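Local coordinates for protein BT_4661 (Bacteroides thetaiotaomicron, PDB 4AK2) that binds heparin and heparan sulphate at the cell surface as a SusE-like polysaccharide-binding protein of the heparin utilisation locus, at the SGN/IDS site. Numbering follows the deposited sequence.

The SGN/IDS site. Residues 64, 67, 85, 88, 161-163, 182, 201-203, 250, 261, 265, 268. With SGN (2-deoxy-6-O-sulfo-2-(sulfoamino)-alpha-D-glucopyranose), chain B; IDS (2-O-sulfo-alpha-L-idopyranuronic acid), chain C; SGN (2-deoxy-6-O-sulfo-2-(sulfoamino)-alpha-D-glucopyranose), chain D; IDS (2-O-sulfo-alpha-L-idopyranuronic acid), chain E; SGN (2-deoxy-6-O-sulfo-2-(sulfoamino)-alpha-D-glucopyranose), chain F; IDS (2-O-sulfo-alpha-L-idopyranuronic acid), chain G.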
# COMPACT_ATOMS: atom_id res chain seq x y z
N ASN A 64 10.15 3.72 -1.05
CA ASN A 64 11.08 3.02 -0.15
C ASN A 64 12.22 3.99 0.20
O ASN A 64 12.91 4.51 -0.70
CB ASN A 64 11.63 1.80 -0.91
CG ASN A 64 12.54 0.91 -0.08
OD1 ASN A 64 13.21 1.33 0.87
ND2 ASN A 64 12.56 -0.37 -0.45
N ASN A 67 15.90 3.75 -1.47
CA ASN A 67 16.19 3.91 -2.90
C ASN A 67 15.27 4.82 -3.71
O ASN A 67 15.55 5.05 -4.87
CB ASN A 67 16.31 2.54 -3.58
CG ASN A 67 15.07 1.66 -3.37
OD1 ASN A 67 13.93 2.14 -3.44
ND2 ASN A 67 15.28 0.37 -3.15
N LYS A 85 12.21 0.76 -7.64
CA LYS A 85 12.67 -0.43 -8.38
C LYS A 85 11.54 -1.23 -9.01
O LYS A 85 10.42 -1.33 -8.48
CB LYS A 85 13.51 -1.32 -7.50
CG LYS A 85 14.80 -0.62 -7.15
CD LYS A 85 15.86 -1.63 -6.78
CE LYS A 85 17.22 -0.98 -6.56
NZ LYS A 85 18.10 -2.02 -5.95
N GLN A 88 8.33 -3.32 -7.40
CA GLN A 88 8.05 -2.73 -6.08
C GLN A 88 6.97 -1.64 -6.14
O GLN A 88 6.78 -1.03 -7.19
CB GLN A 88 9.34 -2.07 -5.51
CG GLN A 88 10.47 -3.03 -5.19
CD GLN A 88 10.03 -3.82 -3.98
OE1 GLN A 88 9.66 -3.25 -2.93
NE2 GLN A 88 9.99 -5.10 -4.14
N ARG A 161 6.76 -12.79 2.93
CA ARG A 161 8.11 -13.35 3.29
C ARG A 161 8.97 -12.50 4.21
O ARG A 161 9.55 -13.04 5.17
CB ARG A 161 8.90 -13.72 2.03
CG ARG A 161 10.31 -14.32 2.26
CD ARG A 161 10.24 -15.59 3.12
NE ARG A 161 11.57 -16.17 3.32
CZ ARG A 161 12.43 -15.77 4.26
NH1 ARG A 161 12.11 -14.77 5.09
NH2 ARG A 161 13.63 -16.34 4.33
N ARG A 162 9.16 -11.23 3.87
CA ARG A 162 10.23 -10.42 4.50
C ARG A 162 9.96 -8.96 4.16
O ARG A 162 9.05 -8.67 3.37
CB ARG A 162 11.63 -10.82 3.99
CG ARG A 162 11.83 -10.71 2.50
CD ARG A 162 13.28 -10.81 2.04
NE ARG A 162 13.89 -12.13 2.27
CZ ARG A 162 13.81 -13.19 1.48
NH1 ARG A 162 12.98 -13.17 0.41
NH2 ARG A 162 14.49 -14.30 1.77
N ASP A 163 10.75 -8.05 4.71
CA ASP A 163 10.81 -6.66 4.32
C ASP A 163 9.42 -6.01 4.50
O ASP A 163 8.84 -5.47 3.54
CB ASP A 163 11.37 -6.48 2.90
CG ASP A 163 12.82 -6.95 2.76
OD1 ASP A 163 13.52 -7.02 3.77
OD2 ASP A 163 13.18 -7.23 1.62
N GLN A 182 15.08 -6.01 13.88
CA GLN A 182 15.56 -6.43 15.19
C GLN A 182 15.88 -5.22 16.05
O GLN A 182 16.45 -4.25 15.54
CB GLN A 182 16.85 -7.26 15.06
CG GLN A 182 16.63 -8.58 14.35
CD GLN A 182 16.70 -8.48 12.83
OE1 GLN A 182 16.28 -7.46 12.20
NE2 GLN A 182 17.18 -9.56 12.22
N THR A 201 11.20 -11.18 13.30
CA THR A 201 11.02 -10.45 12.04
C THR A 201 10.59 -11.42 10.95
O THR A 201 10.75 -11.16 9.77
CB THR A 201 12.30 -9.69 11.62
OG1 THR A 201 13.38 -10.62 11.47
CG2 THR A 201 12.71 -8.64 12.68
N SER A 202 10.04 -12.56 11.37
CA SER A 202 9.69 -13.66 10.45
C SER A 202 8.42 -13.36 9.63
O SER A 202 7.65 -12.41 9.94
CB SER A 202 9.52 -14.98 11.20
OG SER A 202 8.28 -14.98 11.91
N ARG A 203 8.15 -14.19 8.64
CA ARG A 203 6.93 -14.04 7.85
C ARG A 203 5.70 -14.51 8.61
O ARG A 203 4.58 -14.27 8.16
CB ARG A 203 7.05 -14.85 6.56
CG ARG A 203 7.03 -16.36 6.78
CD ARG A 203 7.00 -17.15 5.49
NE ARG A 203 7.01 -18.58 5.78
CZ ARG A 203 6.80 -19.53 4.87
NH1 ARG A 203 6.51 -19.22 3.61
NH2 ARG A 203 6.85 -20.80 5.25
N GLN A 250 7.37 -7.77 1.26
CA GLN A 250 7.75 -8.59 0.13
C GLN A 250 6.99 -9.89 0.15
O GLN A 250 6.83 -10.54 1.21
CB GLN A 250 9.28 -8.87 0.15
CG GLN A 250 9.70 -9.53 -1.14
CD GLN A 250 11.12 -10.06 -1.05
OE1 GLN A 250 11.30 -11.21 -0.64
NE2 GLN A 250 12.13 -9.21 -1.36
N GLN A 261 8.72 -20.05 0.43
CA GLN A 261 9.59 -19.47 1.44
C GLN A 261 10.98 -19.13 0.92
O GLN A 261 11.51 -18.05 1.22
CB GLN A 261 9.71 -20.41 2.64
CG GLN A 261 10.36 -19.79 3.87
CD GLN A 261 10.43 -20.77 5.04
OE1 GLN A 261 10.52 -22.00 4.86
NE2 GLN A 261 10.37 -20.21 6.26
N SER A 265 15.84 -14.72 -5.89
CA SER A 265 15.64 -13.27 -5.93
C SER A 265 14.68 -12.79 -7.03
O SER A 265 13.95 -11.80 -6.86
CB SER A 265 17.02 -12.54 -5.99
OG SER A 265 17.64 -12.71 -7.24
N ARG A 268 10.52 -12.65 -6.27
CA ARG A 268 10.21 -11.82 -5.12
C ARG A 268 9.75 -10.48 -5.60
O ARG A 268 10.44 -9.82 -6.39
CB ARG A 268 11.45 -11.63 -4.27
CG ARG A 268 12.16 -12.93 -3.88
CD ARG A 268 13.32 -12.65 -2.94
NE ARG A 268 14.11 -13.87 -2.74
CZ ARG A 268 15.34 -13.87 -2.26
NH1 ARG A 268 15.93 -12.71 -1.98
NH2 ARG A 268 16.00 -15.03 -2.13
C1 SGN B . 13.32 -15.74 10.08
C2 SGN B . 13.25 -15.36 8.60
C3 SGN B . 14.66 -15.00 8.12
C4 SGN B . 15.28 -13.94 9.02
C5 SGN B . 15.29 -14.38 10.49
C6 SGN B . 15.71 -13.21 11.38
N2 SGN B . 12.65 -16.45 7.85
O1 SGN B . 14.00 -16.97 10.26
O3 SGN B . 14.53 -14.49 6.79
O4 SGN B . 16.67 -13.81 8.69
O5 SGN B . 13.94 -14.69 10.83
O6 SGN B . 15.77 -13.63 12.73
S1 SGN B . 11.08 -16.71 7.76
O1S SGN B . 10.83 -17.49 6.57
O2S SGN B . 10.56 -17.36 8.94
O3S SGN B . 10.43 -15.30 7.64
S2 SGN B . 16.00 -12.59 13.84
O4S SGN B . 17.36 -12.07 13.72
O5S SGN B . 15.85 -13.42 15.25
O6S SGN B . 14.93 -11.59 13.77
C1 IDS C . 17.07 -12.53 8.19
C2 IDS C . 18.60 -12.44 8.26
C3 IDS C . 19.32 -13.28 7.19
C4 IDS C . 18.70 -13.13 5.80
C5 IDS C . 17.18 -13.33 5.90
C6 IDS C . 16.43 -13.20 4.61
O2 IDS C . 18.99 -11.07 8.10
O3 IDS C . 19.32 -14.66 7.56
O4 IDS C . 18.97 -11.83 5.27
O5 IDS C . 16.65 -12.37 6.83
O6A IDS C . 16.63 -14.01 3.68
O6B IDS C . 15.63 -12.23 4.52
S IDS C . 19.09 -10.08 9.32
O1S IDS C . 19.33 -8.73 8.82
O2S IDS C . 17.81 -10.19 10.05
O3S IDS C . 20.20 -10.63 10.10
C1 SGN D . 20.11 -11.85 4.40
C2 SGN D . 20.64 -10.40 4.37
C3 SGN D . 19.65 -9.45 3.67
C4 SGN D . 19.31 -10.04 2.30
C5 SGN D . 18.73 -11.48 2.46
C6 SGN D . 18.36 -12.22 1.18
N2 SGN D . 21.00 -9.97 5.72
O3 SGN D . 20.22 -8.14 3.52
O4 SGN D . 18.13 -9.35 1.83
O5 SGN D . 19.77 -12.27 3.09
O6 SGN D . 19.54 -12.33 0.41
S1 SGN D . 22.49 -10.21 6.26
O1S SGN D . 22.83 -11.60 6.03
O2S SGN D . 23.30 -9.27 5.55
O3S SGN D . 22.39 -9.92 7.82
S2 SGN D . 19.44 -12.92 -1.02
O4S SGN D . 18.68 -11.92 -1.78
O5S SGN D . 18.60 -14.26 -0.87
O6S SGN D . 20.74 -13.05 -1.52
C1 IDS E . 18.28 -8.86 0.49
C2 IDS E . 16.90 -8.62 -0.07
C3 IDS E . 16.22 -7.33 0.43
C4 IDS E . 17.17 -6.14 0.40
C5 IDS E . 18.44 -6.56 1.16
C6 IDS E . 19.39 -5.41 1.34
O2 IDS E . 17.00 -8.70 -1.50
O3 IDS E . 15.76 -7.54 1.77
O4 IDS E . 17.44 -5.84 -0.97
O5 IDS E . 19.04 -7.67 0.48
O6A IDS E . 18.95 -4.41 1.96
O6B IDS E . 20.54 -5.48 0.89
S IDS E . 15.78 -9.02 -2.38
O1S IDS E . 16.38 -9.57 -3.61
O2S IDS E . 14.96 -9.98 -1.64
O3S IDS E . 15.07 -7.72 -2.61
C1 SGN F . 17.51 -4.45 -1.33
C2 SGN F . 16.93 -4.29 -2.74
C3 SGN F . 17.75 -5.06 -3.76
C4 SGN F . 19.21 -4.62 -3.65
C5 SGN F . 19.74 -4.74 -2.19
C6 SGN F . 21.09 -4.12 -1.99
N2 SGN F . 15.57 -4.76 -2.80
O3 SGN F . 17.30 -4.69 -5.06
O4 SGN F . 20.08 -5.51 -4.37
O5 SGN F . 18.86 -4.01 -1.31
O6 SGN F . 21.05 -2.76 -2.46
S1 SGN F . 14.33 -3.86 -2.32
O1S SGN F . 14.28 -3.93 -0.89
O2S SGN F . 14.61 -2.55 -2.83
O3S SGN F . 13.01 -4.57 -2.89
S2 SGN F . 22.44 -2.05 -2.62
O4S SGN F . 23.34 -2.75 -3.56
O5S SGN F . 23.15 -2.13 -1.19
O6S SGN F . 22.10 -0.70 -2.99
C1 IDS G . 20.85 -4.84 -5.39
C2 IDS G . 21.86 -5.87 -5.82
C3 IDS G . 21.26 -7.05 -6.57
C4 IDS G . 20.12 -6.71 -7.54
C5 IDS G . 19.30 -5.51 -7.10
C6 IDS G . 18.38 -4.93 -8.16
O2 IDS G . 22.80 -5.22 -6.69
O3 IDS G . 20.83 -8.05 -5.62
O5 IDS G . 20.08 -4.45 -6.54
O6A IDS G . 18.37 -3.69 -8.33
O6B IDS G . 17.65 -5.70 -8.84
S IDS G . 24.31 -5.53 -6.74
O1S IDS G . 24.86 -4.93 -5.52
O2S IDS G . 24.44 -7.01 -6.70
O3S IDS G . 24.89 -5.00 -7.99
O HOH W 1 11.30 -12.27 7.28
O HOH W 2 11.84 -6.07 -0.52
O HOH W 3 12.65 -13.68 13.35
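This heparin-binding site of the ligand-binding domain is a surface along which six alternating SGN and IDS sugars lie, those of chains D and G mostly uncovered by protein. Salt bridges hold carboxylates and sulfates. Arg162 bends at chi3 (66°) to present its guanidinium side-on to the IDS (chain C) carboxylate. Arg162 NE meets O6B at 2.8 Å, nearly straight (169° at H), and NH2 takes O6A. Gln250 OE1 accepts from Arg162 NH1 in the guanidinium plane and so fixes its rotation. Arg161 CG lies over one face of the Arg162 guanidinium and Arg268 NH1 over the rim of the other; the nearby positive charges may favour the anionic glycan. Arg268 extends to place NH1 2.9 Å from both O4S of SGN (chain D) and O2S of IDS (chain E). At the IDS (chain G) end, Lys85 NZ forms a salt bridge to carboxylate O6A and donates to SGN (chain F) O3.

Hydrogen bonds read hydroxyls and sulfates. Arg161 points NH1 and NH2 end-on at the O3 hydroxyl of SGN (chain B), while N-sulfate O1S sits over the guanidinium centre. The backbone amide N of Arg203 donates to N-sulfate O3S at 2.7 Å. Thr201 OG1 donates to O6S and Gln182 NE2 to O4S of the same sugar's 6-O-sulfate. Gln250 NE2 reaches IDS (chain E) sulfate O2S at 2.9 Å.

Water 2 links Asp163 to the SGN (chain F) N-sulfate. Asp163 OD2 also accepts the O3 hydroxyl of IDS (chain E) on its syn lone pair, at 2.6 Å.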